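Lectin (Pleurotus ostreatus, PDB 6T0Q) binds galactose-type sugars such as N-acetylgalactosamine, probably with the help of calcium, as a fungal lectin whose two beta-rich domains each hold a calcium ion. Local coordinates at residues L111-A115 and F160-S164; D146-L152 and D167-A173; I36-E40 and S51-F55; L101-L105 and L293-S297; S76-H80 and G116-V120. Residue numbers count along the deposited sequence, not the author numbering.

Contact 1 (L111-A115 and F160-S164). With NAG (2-acetamido-2-deoxy-beta-D-glucopyranose), chain E.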
# COMPACT_ATOMS: atom_id res chain seq x y z
N LEU A 111 11.96 -24.95 -10.70
CA LEU A 111 12.77 -26.03 -10.15
C LEU A 111 12.19 -26.45 -8.80
O LEU A 111 12.23 -25.67 -7.83
CB LEU A 111 14.23 -25.61 -10.00
CG LEU A 111 15.08 -26.71 -9.36
CD1 LEU A 111 15.25 -27.89 -10.33
CD2 LEU A 111 16.43 -26.14 -8.95
N PHE A 112 11.68 -27.68 -8.72
CA PHE A 112 11.20 -28.24 -7.47
C PHE A 112 12.27 -29.17 -6.92
O PHE A 112 12.84 -29.97 -7.66
CB PHE A 112 9.87 -28.96 -7.67
CG PHE A 112 8.78 -28.06 -8.19
CD1 PHE A 112 8.63 -27.83 -9.55
CD2 PHE A 112 7.95 -27.39 -7.31
CE1 PHE A 112 7.65 -26.97 -10.03
CE2 PHE A 112 6.97 -26.53 -7.78
CZ PHE A 112 6.82 -26.32 -9.14
N ALA A 113 12.56 -29.04 -5.63
CA ALA A 113 13.59 -29.87 -5.01
C ALA A 113 13.11 -30.32 -3.65
O ALA A 113 12.49 -29.55 -2.91
CB ALA A 113 14.93 -29.12 -4.88
N ILE A 114 13.38 -31.58 -3.33
CA ILE A 114 12.95 -32.17 -2.06
C ILE A 114 14.12 -32.94 -1.48
O ILE A 114 14.74 -33.75 -2.17
CB ILE A 114 11.74 -33.11 -2.23
CG1 ILE A 114 10.59 -32.42 -2.97
CG2 ILE A 114 11.26 -33.61 -0.84
CD1 ILE A 114 9.43 -33.36 -3.29
N ALA A 115 14.43 -32.67 -0.22
CA ALA A 115 15.37 -33.50 0.53
C ALA A 115 14.53 -34.47 1.34
O ALA A 115 13.76 -34.05 2.21
CB ALA A 115 16.26 -32.64 1.44
N PHE A 160 22.08 -28.22 -3.49
CA PHE A 160 21.45 -29.07 -4.50
C PHE A 160 20.12 -28.49 -4.98
O PHE A 160 19.71 -28.72 -6.12
CB PHE A 160 21.23 -30.48 -3.96
CG PHE A 160 19.94 -30.63 -3.20
CD1 PHE A 160 19.85 -30.25 -1.87
CD2 PHE A 160 18.81 -31.16 -3.83
CE1 PHE A 160 18.66 -30.39 -1.17
CE2 PHE A 160 17.61 -31.30 -3.13
CZ PHE A 160 17.54 -30.92 -1.80
N GLN A 161 19.44 -27.71 -4.12
CA GLN A 161 18.13 -27.17 -4.45
C GLN A 161 18.21 -25.92 -5.30
O GLN A 161 17.16 -25.39 -5.70
CB GLN A 161 17.35 -26.85 -3.16
CG GLN A 161 17.82 -25.60 -2.42
CD GLN A 161 19.01 -25.85 -1.50
OE1 GLN A 161 19.74 -26.82 -1.67
NE2 GLN A 161 19.19 -24.97 -0.52
N LEU A 162 19.42 -25.42 -5.60
CA LEU A 162 19.53 -24.19 -6.37
C LEU A 162 19.51 -24.48 -7.86
O LEU A 162 20.05 -25.50 -8.30
CB LEU A 162 20.81 -23.43 -6.01
CG LEU A 162 20.92 -22.96 -4.56
CD1 LEU A 162 22.13 -22.04 -4.37
CD2 LEU A 162 19.64 -22.28 -4.09
N PRO A 163 18.87 -23.60 -8.63
CA PRO A 163 18.92 -23.72 -10.09
C PRO A 163 20.33 -23.75 -10.65
O PRO A 163 20.53 -24.29 -11.74
CB PRO A 163 18.14 -22.49 -10.58
CG PRO A 163 18.03 -21.59 -9.38
CD PRO A 163 17.99 -22.50 -8.20
N SER A 164 21.31 -23.18 -9.95
CA SER A 164 22.69 -23.20 -10.41
C SER A 164 23.31 -24.59 -10.36
O SER A 164 24.37 -24.79 -10.96
CB SER A 164 23.53 -22.22 -9.59
OG SER A 164 23.41 -22.49 -8.21
C1 NAG E . 14.65 -25.47 -16.92
C2 NAG E . 16.00 -24.78 -16.72
C3 NAG E . 16.05 -23.46 -17.50
C4 NAG E . 15.70 -23.67 -18.97
C5 NAG E . 14.36 -24.40 -19.07
C6 NAG E . 13.97 -24.76 -20.48
C7 NAG E . 17.10 -25.31 -14.60
C8 NAG E . 17.25 -24.95 -13.15
N2 NAG E . 16.26 -24.56 -15.31
O3 NAG E . 17.36 -22.93 -17.37
O5 NAG E . 14.39 -25.64 -18.32
O6 NAG E . 14.68 -25.90 -20.94
O7 NAG E . 17.70 -26.25 -15.10
O HOH W 1 14.34 -25.56 -5.58
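The irregular segment Phe160-Ser164 runs back along the face of the strand segment Leu111-Ala115 on which Leu111 and Ala113 lie, the two segments pointing 169° apart. No direct hydrogen bond joins them; side-chain shape decides the fit. Leu111 adopts the t,p rotamer, which brings CD2 against the loop backbone: it lies 3.4 Å from Gln161 O and 4.0 Å from Pro163 CD. Next on this face is Ala113, and its small size lets the loop come close, with CB 3.7 Å from Gln161 CB and 3.9 Å from Phe160 CE2. Gln161, at chi1 75° (p), touches with its aliphatic CB while its amide end leads away. Phe160 leaves its backbone sideways, but chi1 of 86° swings the ring inward, so that CZ also reaches Ala115 CB at 3.9 Å. Water 1 fills the gap between the backbones, donating to Leu111 O at 3.1 Å and to Gln161 O at 2.8 Å. Pro163 O lies 3.6 Å from C8 of a NAG that is probably N-linked to Asn58. The side chains of Phe112 (chi1 m) and Ile114 (chi1 m) turn the other way, into the domain interior, onto Phe82, Trp149 and strand 126-135. Strand 109-118 itself lies between strands 79-84 and 51-60, and Arg56 of the latter holds the loop by hydrogen bonds to Phe160 O and Leu162 O.

Contact 2 (D146-L152 and D167-A173)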
# COMPACT_ATOMS: atom_id res chain seq x y z
N ASP A 146 7.84 -38.73 -9.88
CA ASP A 146 7.89 -40.01 -10.59
C ASP A 146 9.33 -40.24 -11.06
O ASP A 146 10.26 -39.55 -10.63
CB ASP A 146 6.88 -40.05 -11.75
CG ASP A 146 7.13 -38.98 -12.81
OD1 ASP A 146 8.23 -38.39 -12.88
OD2 ASP A 146 6.19 -38.74 -13.60
N GLU A 147 9.51 -41.21 -11.96
CA GLU A 147 10.84 -41.59 -12.42
C GLU A 147 11.50 -40.53 -13.30
O GLU A 147 12.68 -40.69 -13.65
CB GLU A 147 10.78 -42.93 -13.19
CG GLU A 147 10.15 -42.85 -14.59
CD GLU A 147 8.63 -42.78 -14.57
OE1 GLU A 147 8.03 -42.75 -13.47
OE2 GLU A 147 8.02 -42.74 -15.66
N SER A 148 10.80 -39.45 -13.65
CA SER A 148 11.46 -38.37 -14.37
C SER A 148 12.21 -37.42 -13.44
O SER A 148 12.97 -36.58 -13.93
CB SER A 148 10.45 -37.57 -15.21
OG SER A 148 9.54 -36.85 -14.39
N TRP A 149 12.04 -37.54 -12.13
CA TRP A 149 12.82 -36.75 -11.20
C TRP A 149 14.25 -37.30 -11.13
O TRP A 149 14.49 -38.48 -11.38
CB TRP A 149 12.17 -36.77 -9.81
CG TRP A 149 10.91 -35.93 -9.74
CD1 TRP A 149 9.83 -36.00 -10.58
CD2 TRP A 149 10.62 -34.89 -8.80
NE1 TRP A 149 8.88 -35.07 -10.21
CE2 TRP A 149 9.34 -34.38 -9.12
CE3 TRP A 149 11.32 -34.34 -7.72
CZ2 TRP A 149 8.75 -33.34 -8.40
CZ3 TRP A 149 10.73 -33.30 -7.00
CH2 TRP A 149 9.45 -32.82 -7.33
N LYS A 150 15.19 -36.42 -10.80
CA LYS A 150 16.58 -36.82 -10.61
C LYS A 150 16.89 -36.98 -9.13
O LYS A 150 16.30 -36.31 -8.28
CB LYS A 150 17.54 -35.79 -11.23
CG LYS A 150 17.48 -35.72 -12.77
CD LYS A 150 17.55 -37.12 -13.39
CE LYS A 150 17.90 -37.07 -14.89
NZ LYS A 150 19.29 -36.55 -15.16
N THR A 151 17.83 -37.87 -8.82
CA THR A 151 18.25 -38.10 -7.44
C THR A 151 19.74 -38.40 -7.42
O THR A 151 20.41 -38.37 -8.46
CB THR A 151 17.44 -39.24 -6.80
OG1 THR A 151 17.73 -39.31 -5.40
CG2 THR A 151 17.78 -40.57 -7.43
N LEU A 152 20.27 -38.68 -6.23
CA LEU A 152 21.63 -39.18 -6.07
C LEU A 152 21.63 -40.26 -5.00
O LEU A 152 20.85 -40.21 -4.06
CB LEU A 152 22.62 -38.08 -5.65
CG LEU A 152 23.00 -36.95 -6.60
CD1 LEU A 152 23.92 -36.00 -5.85
CD2 LEU A 152 23.69 -37.48 -7.84
N ASP A 167 21.87 -30.98 -12.77
CA ASP A 167 21.50 -32.36 -12.47
C ASP A 167 21.47 -33.25 -13.71
O ASP A 167 20.93 -34.36 -13.67
CB ASP A 167 20.16 -32.41 -11.72
CG ASP A 167 18.98 -31.90 -12.55
OD1 ASP A 167 19.07 -31.81 -13.79
OD2 ASP A 167 17.92 -31.60 -11.94
N SER A 168 22.06 -32.78 -14.82
CA SER A 168 21.96 -33.51 -16.09
C SER A 168 22.54 -34.91 -15.99
O SER A 168 22.03 -35.83 -16.64
CB SER A 168 22.65 -32.72 -17.20
OG SER A 168 23.99 -32.41 -16.82
N ASN A 169 23.59 -35.10 -15.19
CA ASN A 169 24.21 -36.41 -15.05
C ASN A 169 23.72 -37.18 -13.83
O ASN A 169 24.22 -38.28 -13.57
CB ASN A 169 25.74 -36.27 -14.99
CG ASN A 169 26.33 -35.86 -16.33
OD1 ASN A 169 25.91 -36.35 -17.39
ND2 ASN A 169 27.31 -34.96 -16.30
N TRP A 170 22.76 -36.64 -13.08
CA TRP A 170 22.18 -37.39 -11.97
C TRP A 170 21.35 -38.57 -12.50
O TRP A 170 20.71 -38.46 -13.55
CB TRP A 170 21.26 -36.51 -11.13
CG TRP A 170 21.92 -35.47 -10.30
CD1 TRP A 170 23.15 -34.90 -10.50
CD2 TRP A 170 21.38 -34.84 -9.13
NE1 TRP A 170 23.41 -33.97 -9.52
CE2 TRP A 170 22.33 -33.92 -8.67
CE3 TRP A 170 20.18 -34.98 -8.42
CZ2 TRP A 170 22.13 -33.13 -7.53
CZ3 TRP A 170 19.97 -34.20 -7.29
CH2 TRP A 170 20.94 -33.29 -6.86
N PRO A 171 21.31 -39.68 -11.78
CA PRO A 171 20.43 -40.78 -12.17
C PRO A 171 18.97 -40.44 -11.91
O PRO A 171 18.64 -39.52 -11.16
CB PRO A 171 20.90 -41.94 -11.29
CG PRO A 171 21.41 -41.27 -10.06
CD PRO A 171 22.08 -40.00 -10.56
N SER A 172 18.09 -41.22 -12.55
CA SER A 172 16.65 -41.09 -12.36
C SER A 172 16.22 -41.64 -11.00
O SER A 172 16.72 -42.67 -10.55
CB SER A 172 15.90 -41.85 -13.45
OG SER A 172 16.32 -41.46 -14.74
N ALA A 173 15.27 -40.96 -10.37
CA ALA A 173 14.63 -41.51 -9.18
C ALA A 173 13.97 -42.85 -9.51
O ALA A 173 13.58 -43.11 -10.65
CB ALA A 173 13.59 -40.52 -8.63
O HOH W 2 15.06 -38.98 -14.82
O HOH W 3 13.25 -41.84 -16.23
O HOH W 4 18.26 -33.88 -15.64
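Two backbone bonds flank the Lys150-Ser172 bridge, Ala173 N to Trp149 O (2.8 Å) and Thr151 N to Pro171 O (3.0 Å). Lys150 NZ donates to Trp170 O at 2.9 Å and to Asp167 O at 3.1 Å, so the ammonium group ties together both ends of the type I turn Asp167-Trp170. Water 4 accepts from Lys150 NZ (2.9 Å) and donates to Asp167 OD1 (2.9 Å), while Asp167 OD2 is salt-bridged to Arg56. Further out, water 2 joins Glu147 O (3.2 Å) to Ser172 OG (2.8 Å). Within Asp146-Trp149, another type I turn, Asp146 OD1 accepts from Ser148 N at 2.9 Å, an Asx turn that the short Asp side chain can close. Packing completes the contact. Leu152 CD2 sits 3.6 Å above the centroid of the Trp170 five-membered ring, a CH-pi contact, and 4.0 Å from Pro171 CD. Proline is tolerated at 171 because the bridge uses its carbonyl. Ala173 is small enough to fit close to Trp149, CB to CB 4.2 Å, beside Ile36. Strand 150-151 is the outermost strand of its antiparallel sheet, bonded to strand 51-60 through Lys150 and Arg56, and the loop before strand 174-178 adds a single bridge on its other side.

Contact 3 (I36-E40 and S51-F55)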
# COMPACT_ATOMS: atom_id res chain seq x y z
N ILE A 36 8.76 -41.98 -4.65
CA ILE A 36 10.08 -42.18 -5.23
C ILE A 36 11.14 -42.24 -4.14
O ILE A 36 11.00 -41.67 -3.06
CB ILE A 36 10.45 -41.09 -6.26
CG1 ILE A 36 10.46 -39.70 -5.62
CG2 ILE A 36 9.52 -41.17 -7.47
CD1 ILE A 36 10.86 -38.59 -6.61
N TRP A 37 12.20 -42.97 -4.46
CA TRP A 37 13.43 -42.97 -3.67
C TRP A 37 14.57 -43.22 -4.65
O TRP A 37 14.43 -42.95 -5.85
CB TRP A 37 13.31 -44.00 -2.52
CG TRP A 37 14.34 -43.81 -1.45
CD1 TRP A 37 15.42 -44.61 -1.18
CD2 TRP A 37 14.42 -42.71 -0.52
NE1 TRP A 37 16.15 -44.10 -0.14
CE2 TRP A 37 15.56 -42.93 0.28
CE3 TRP A 37 13.63 -41.57 -0.29
CZ2 TRP A 37 15.93 -42.05 1.31
CZ3 TRP A 37 14.00 -40.70 0.74
CH2 TRP A 37 15.15 -40.95 1.52
N THR A 38 15.70 -43.73 -4.16
CA THR A 38 16.90 -43.87 -4.97
C THR A 38 17.01 -45.20 -5.68
O THR A 38 17.71 -45.30 -6.70
CB THR A 38 18.15 -43.71 -4.10
OG1 THR A 38 18.15 -44.71 -3.08
CG2 THR A 38 18.23 -42.31 -3.48
N GLY A 39 16.39 -46.26 -5.16
CA GLY A 39 16.65 -47.57 -5.71
C GLY A 39 17.89 -48.24 -5.15
O GLY A 39 18.29 -49.29 -5.66
N GLU A 40 18.51 -47.66 -4.12
CA GLU A 40 19.61 -48.33 -3.44
C GLU A 40 19.21 -49.73 -2.99
O GLU A 40 20.02 -50.66 -3.03
CB GLU A 40 20.10 -47.48 -2.27
CG GLU A 40 20.96 -46.31 -2.76
CD GLU A 40 21.13 -45.22 -1.72
OE1 GLU A 40 20.16 -44.46 -1.49
OE2 GLU A 40 22.22 -45.14 -1.12
N SER A 51 19.36 -42.41 6.02
CA SER A 51 19.99 -41.61 4.98
C SER A 51 19.10 -40.43 4.62
O SER A 51 17.89 -40.45 4.84
CB SER A 51 20.27 -42.45 3.72
OG SER A 51 19.09 -43.13 3.31
N THR A 52 19.73 -39.41 4.04
CA THR A 52 19.06 -38.27 3.44
C THR A 52 19.41 -38.24 1.96
O THR A 52 20.57 -38.47 1.59
CB THR A 52 19.48 -36.96 4.13
OG1 THR A 52 19.19 -37.06 5.53
CG2 THR A 52 18.73 -35.76 3.54
N ARG A 53 18.42 -37.99 1.10
CA ARG A 53 18.63 -38.09 -0.34
C ARG A 53 17.96 -36.94 -1.07
O ARG A 53 16.86 -36.52 -0.68
CB ARG A 53 18.09 -39.43 -0.87
CG ARG A 53 18.82 -40.66 -0.31
CD ARG A 53 20.27 -40.67 -0.81
NE ARG A 53 21.01 -41.88 -0.45
CZ ARG A 53 21.98 -41.92 0.47
NH1 ARG A 53 22.31 -40.82 1.13
NH2 ARG A 53 22.61 -43.06 0.72
N PRO A 54 18.59 -36.40 -2.12
CA PRO A 54 18.00 -35.30 -2.89
C PRO A 54 17.13 -35.77 -4.04
O PRO A 54 17.37 -36.82 -4.66
CB PRO A 54 19.23 -34.57 -3.44
CG PRO A 54 20.19 -35.69 -3.72
CD PRO A 54 19.96 -36.72 -2.61
N PHE A 55 16.12 -34.96 -4.35
CA PHE A 55 15.23 -35.18 -5.49
C PHE A 55 14.94 -33.84 -6.14
O PHE A 55 14.63 -32.87 -5.44
CB PHE A 55 13.93 -35.87 -5.04
CG PHE A 55 14.18 -37.18 -4.34
CD1 PHE A 55 14.31 -38.36 -5.08
CD2 PHE A 55 14.36 -37.23 -2.97
CE1 PHE A 55 14.59 -39.57 -4.45
CE2 PHE A 55 14.63 -38.44 -2.32
CZ PHE A 55 14.76 -39.61 -3.07
O HOH W 5 18.92 -44.71 0.92
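The end of strand 34-37 and the turn after it pack here on strand 51-60, with the side chain of Trp37 about 4 Å from that of the calcium ligand Asn118. Arg53 and Glu40 form a two-pronged salt bridge, with Arg53 NE 2.9 Å from Glu40 OE1 and Arg53 NH2 2.8 Å from Glu40 OE2, the carboxylate lying near the guanidinium plane. Further hydrogen bonds hold the acid in place: Thr38 OG1 donates to Glu40 OE1 (2.6 Å) and accepts from Glu40 N (3.1 Å), an ST turn. Gly39 between them has a positive phi, 83°, at which a side chain would strike the preceding carbonyl. Water 5 extends the polar network, accepting from Trp37 NE1 (3.0 Å) and donating to Glu40 OE1 (2.7 Å) and Ser51 OG (2.9 Å); Ser51 OG is also bonded to Ile49 O. Among the apolar contacts, the Trp37 indole has Arg53 CB over one face and meets Phe55 obliquely, with Trp37 CE3 3.6 Å from Phe55 CZ, while Ile36 CD1 packs on Phe55 CD1 at 3.8 Å. Thr38 CG2 lies 3.6 Å from Arg53 CG. A largely buried arginine thus has its charge met by Glu40, while its methylenes pack on Trp37 and Thr38.

Contact 4 (L101-L105 and L293-S297). With NAG (2-acetamido-2-deoxy-beta-D-glucopyranose), chain C.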
# COMPACT_ATOMS: atom_id res chain seq x y z
N LEU A 101 1.12 -27.14 0.94
CA LEU A 101 2.01 -25.99 0.78
C LEU A 101 1.54 -25.17 -0.41
O LEU A 101 1.01 -25.71 -1.38
CB LEU A 101 3.47 -26.45 0.56
CG LEU A 101 4.12 -27.33 1.64
CD1 LEU A 101 5.48 -27.82 1.16
CD2 LEU A 101 4.29 -26.56 2.97
N PHE A 102 1.74 -23.84 -0.34
CA PHE A 102 1.35 -22.92 -1.41
C PHE A 102 2.53 -22.04 -1.77
O PHE A 102 3.28 -21.62 -0.88
CB PHE A 102 0.16 -22.04 -0.99
CG PHE A 102 -1.05 -22.81 -0.52
CD1 PHE A 102 -1.18 -23.19 0.80
CD2 PHE A 102 -2.05 -23.16 -1.41
CE1 PHE A 102 -2.29 -23.91 1.24
CE2 PHE A 102 -3.18 -23.87 -0.99
CZ PHE A 102 -3.29 -24.25 0.34
N VAL A 103 2.71 -21.74 -3.06
CA VAL A 103 3.90 -21.01 -3.49
C VAL A 103 3.62 -20.29 -4.81
O VAL A 103 2.90 -20.80 -5.68
CB VAL A 103 5.12 -21.96 -3.60
CG1 VAL A 103 4.96 -22.92 -4.79
CG2 VAL A 103 6.43 -21.16 -3.72
N ALA A 104 4.20 -19.10 -4.95
CA ALA A 104 4.26 -18.40 -6.23
C ALA A 104 5.31 -19.03 -7.15
O ALA A 104 6.29 -19.62 -6.69
CB ALA A 104 4.60 -16.92 -6.03
N LEU A 105 5.10 -18.89 -8.45
CA LEU A 105 5.94 -19.58 -9.43
C LEU A 105 6.55 -18.59 -10.41
O LEU A 105 6.03 -17.49 -10.62
CB LEU A 105 5.15 -20.64 -10.20
CG LEU A 105 4.62 -21.80 -9.35
CD1 LEU A 105 3.86 -22.77 -10.25
CD2 LEU A 105 5.78 -22.50 -8.65
N LEU A 293 -4.31 -17.33 3.11
CA LEU A 293 -2.88 -17.41 2.86
C LEU A 293 -2.56 -16.70 1.55
O LEU A 293 -3.18 -16.98 0.52
CB LEU A 293 -2.39 -18.86 2.80
CG LEU A 293 -0.86 -18.97 2.83
CD1 LEU A 293 -0.45 -20.21 3.60
CD2 LEU A 293 -0.29 -19.04 1.43
N ILE A 294 -1.59 -15.80 1.60
CA ILE A 294 -1.15 -15.02 0.45
C ILE A 294 0.26 -15.46 0.09
O ILE A 294 1.12 -15.58 0.98
CB ILE A 294 -1.20 -13.52 0.75
CG1 ILE A 294 -2.65 -13.08 0.95
CG2 ILE A 294 -0.54 -12.72 -0.33
CD1 ILE A 294 -2.77 -11.74 1.66
N THR A 295 0.51 -15.72 -1.19
CA THR A 295 1.86 -16.07 -1.64
C THR A 295 2.55 -14.85 -2.24
O THR A 295 1.91 -14.00 -2.87
CB THR A 295 1.82 -17.20 -2.69
OG1 THR A 295 0.98 -16.81 -3.77
CG2 THR A 295 1.26 -18.50 -2.08
N TYR A 296 3.86 -14.78 -2.04
CA TYR A 296 4.69 -13.71 -2.56
C TYR A 296 5.70 -14.23 -3.57
O TYR A 296 6.09 -15.41 -3.53
CB TYR A 296 5.41 -12.98 -1.42
CG TYR A 296 4.44 -12.20 -0.57
CD1 TYR A 296 3.97 -10.96 -0.99
CD2 TYR A 296 3.98 -12.71 0.64
CE1 TYR A 296 3.07 -10.24 -0.22
CE2 TYR A 296 3.07 -12.00 1.43
CZ TYR A 296 2.62 -10.77 0.98
OH TYR A 296 1.73 -10.04 1.74
N SER A 297 6.14 -13.34 -4.47
CA SER A 297 7.01 -13.74 -5.57
C SER A 297 8.38 -14.21 -5.11
O SER A 297 9.07 -14.89 -5.87
CB SER A 297 7.19 -12.59 -6.57
OG SER A 297 7.88 -11.52 -5.94
C1 NAG C . 4.88 -20.26 4.41
C2 NAG C . 4.76 -21.79 4.28
C3 NAG C . 5.43 -22.49 5.48
C4 NAG C . 6.82 -21.94 5.78
C5 NAG C . 6.79 -20.41 5.85
C6 NAG C . 8.16 -19.79 5.99
C7 NAG C . 2.80 -22.78 3.12
C8 NAG C . 1.36 -23.14 3.27
N2 NAG C . 3.37 -22.19 4.19
O3 NAG C . 5.54 -23.89 5.23
O4 NAG C . 7.44 -22.51 6.88
O5 NAG C . 6.23 -19.90 4.62
O6 NAG C . 9.00 -20.13 4.89
O7 NAG C . 3.42 -23.00 2.11
O HOH W 6 5.30 -17.86 -2.66
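A pocket that holds a glycan, probably N-linked to Asn301, lies at one end of this contact, with Leu101, Phe102 and Leu293 among its walls. Phe102 N donates to the acetamide oxygen O7 of NAG at 3.1 Å; the methyl C8 of the same group sits at the edge of the Phe102 ring and 3.5 Å from Leu293 CD1. Ile89 O accepts another hydrogen bond from the sugar. Bulky apolar side chains suit this end, since they both receive the acetyl methyl and pack together, Phe102 CB lying 3.9 Å from Leu293 CD2. The contact joins the two halves of the chain: strand 98-104 is the outermost strand of a four-stranded antiparallel sheet, and strand 287-296 belongs to a five-stranded sheet. Their short axes approach to 5.6 Å and cross at -39°, so the strands face each other through side chains with no direct hydrogen bond. In the middle Thr295 CG2 comes 3.7 Å from Val103 N, while its hydroxyl is taken by Cys231 N. Beyond it, Ala104 keeps the two strands close because it has only a methyl group, CB lying 3.3 Å from Tyr296 O. Water 6 accepts from Ala104 N (2.8 Å) and lies 2.7 Å from Tyr296 O. The Tyr296 side chain points away, its hydroxyl bonded to Glu302.

Contact 5 (S76-H80 and G116-V120). With CA (calcium ion), chain F.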
# COMPACT_ATOMS: atom_id res chain seq x y z
N SER A 76 5.81 -38.14 3.08
CA SER A 76 7.16 -38.70 3.13
C SER A 76 7.25 -39.81 4.16
O SER A 76 6.57 -39.79 5.18
CB SER A 76 8.21 -37.62 3.46
OG SER A 76 7.89 -36.98 4.69
N ASP A 77 8.16 -40.74 3.91
CA ASP A 77 8.59 -41.69 4.91
C ASP A 77 10.11 -41.61 4.92
O ASP A 77 10.74 -42.11 3.99
CB ASP A 77 8.09 -43.10 4.57
CG ASP A 77 8.45 -44.14 5.62
OD1 ASP A 77 9.18 -43.81 6.59
OD2 ASP A 77 8.00 -45.30 5.47
N ASP A 78 10.71 -40.97 5.94
CA ASP A 78 10.06 -40.45 7.14
C ASP A 78 9.78 -38.95 7.12
O ASP A 78 8.81 -38.50 7.72
CB ASP A 78 10.94 -40.72 8.37
CG ASP A 78 11.04 -42.18 8.71
OD1 ASP A 78 10.13 -42.67 9.41
OD2 ASP A 78 12.01 -42.85 8.27
N ALA A 79 10.63 -38.16 6.47
CA ALA A 79 10.54 -36.71 6.59
C ALA A 79 11.01 -36.07 5.30
O ALA A 79 11.65 -36.71 4.46
CB ALA A 79 11.36 -36.20 7.79
N HIS A 80 10.70 -34.77 5.14
CA HIS A 80 11.05 -34.06 3.91
C HIS A 80 11.25 -32.57 4.18
O HIS A 80 10.70 -32.00 5.13
CB HIS A 80 9.95 -34.21 2.85
CG HIS A 80 8.63 -33.64 3.28
ND1 HIS A 80 7.64 -34.42 3.84
CD2 HIS A 80 8.15 -32.37 3.26
CE1 HIS A 80 6.60 -33.65 4.13
NE2 HIS A 80 6.89 -32.41 3.79
N GLY A 116 14.62 -35.76 1.01
CA GLY A 116 13.88 -36.79 1.71
C GLY A 116 14.78 -37.47 2.73
O GLY A 116 15.98 -37.60 2.52
N GLN A 117 14.20 -37.91 3.84
CA GLN A 117 15.01 -38.44 4.93
C GLN A 117 14.38 -39.72 5.46
O GLN A 117 13.22 -39.73 5.86
CB GLN A 117 15.16 -37.41 6.06
CG GLN A 117 16.13 -37.85 7.13
CD GLN A 117 16.40 -36.77 8.17
OE1 GLN A 117 15.61 -35.83 8.35
NE2 GLN A 117 17.53 -36.89 8.87
N ASN A 118 15.17 -40.80 5.44
CA ASN A 118 14.79 -42.04 6.11
C ASN A 118 15.43 -42.05 7.49
O ASN A 118 16.66 -41.99 7.60
CB ASN A 118 15.25 -43.26 5.31
CG ASN A 118 14.79 -44.57 5.94
OD1 ASN A 118 13.81 -44.59 6.70
ND2 ASN A 118 15.49 -45.66 5.65
N LEU A 119 14.60 -42.12 8.53
CA LEU A 119 15.08 -42.02 9.90
C LEU A 119 15.26 -43.37 10.58
O LEU A 119 15.90 -43.44 11.63
CB LEU A 119 14.11 -41.18 10.75
CG LEU A 119 14.02 -39.71 10.32
CD1 LEU A 119 12.92 -38.99 11.09
CD2 LEU A 119 15.37 -39.05 10.55
N VAL A 120 14.71 -44.45 10.02
CA VAL A 120 14.61 -45.72 10.71
C VAL A 120 15.32 -46.77 9.88
O VAL A 120 14.99 -46.96 8.70
CB VAL A 120 13.15 -46.11 10.97
CG1 VAL A 120 13.06 -47.48 11.61
CG2 VAL A 120 12.47 -45.04 11.87
CA CA F . 11.38 -45.05 6.94
O HOH W 7 10.17 -45.29 9.37
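Ser76 ends the strand that precedes the corner, and its OG is hydrogen-bonded to His80 ND1 at 2.7 Å, linking the residues before and after the bend. At Asp77 the chain turns from one sheet to another. Its OD1 binds the calcium ion at 2.6 Å, while OD2 is hydrogen-bonded to Trp184 NE1. The peptide bond between Asp77 and Asp78 is cis, which places two consecutive carboxylates on the same ion: Asp78 OD2 also binds it at 2.6 Å. That oxygen accepts from Leu119 N as well (2.7 Å), and Asp78 OD1 accepts from water 7 (2.6 Å), itself a calcium ligand at 2.7 Å. Asp78 N then donates to Gln117 O (2.8 Å), as does Ala79 N (3.1 Å), so that two residues face one: a classic beta bulge. Ala79 O takes Gln117 N at 2.9 Å, completing an antiparallel hydrogen-bonded pair. Then His80 pairs with Gly116 without hydrogen bonds, and its NE2 reaches Gln99. From Gly116-Val120, Asn118 OD1 binds calcium at 2.5 Å; an amide suits this place, as its ND2 can donate to Ile49 O. Ser123 and Pro124 complete the site. A cis peptide joining two calcium-binding aspartates, with an asparagine on a neighbouring strand, recalls the calcium sites of PA14-type lectins, where the ion takes part in sugar binding; a similar role here is plausible but inferred.

Overall arrangement
Contacts 1, 2, 3 and 5 all reach the sheet of the N-terminal half in which strands 79-84, 109-118, 51-60 and 150-151 are neighbours in that order. Contact 3 closes first along the chain; contacts 1 and 5 interleave and share strand 109-118, their centres about 17 Å apart. Contact 2 crosses contact 1 and touches it through Trp149 and Trp170. Contacts 3 and 5, about 10 Å apart between centres, are joined by hydrogen bonds, so the strand that supplies the calcium ligand Asn118 is paired with strand 51-60 of contact 3. Contact 4, about 25 Å from contact 5 between centres, closes a loop of the chain within which contacts 1 and 2 are nested, and connects the two halves of the lectin.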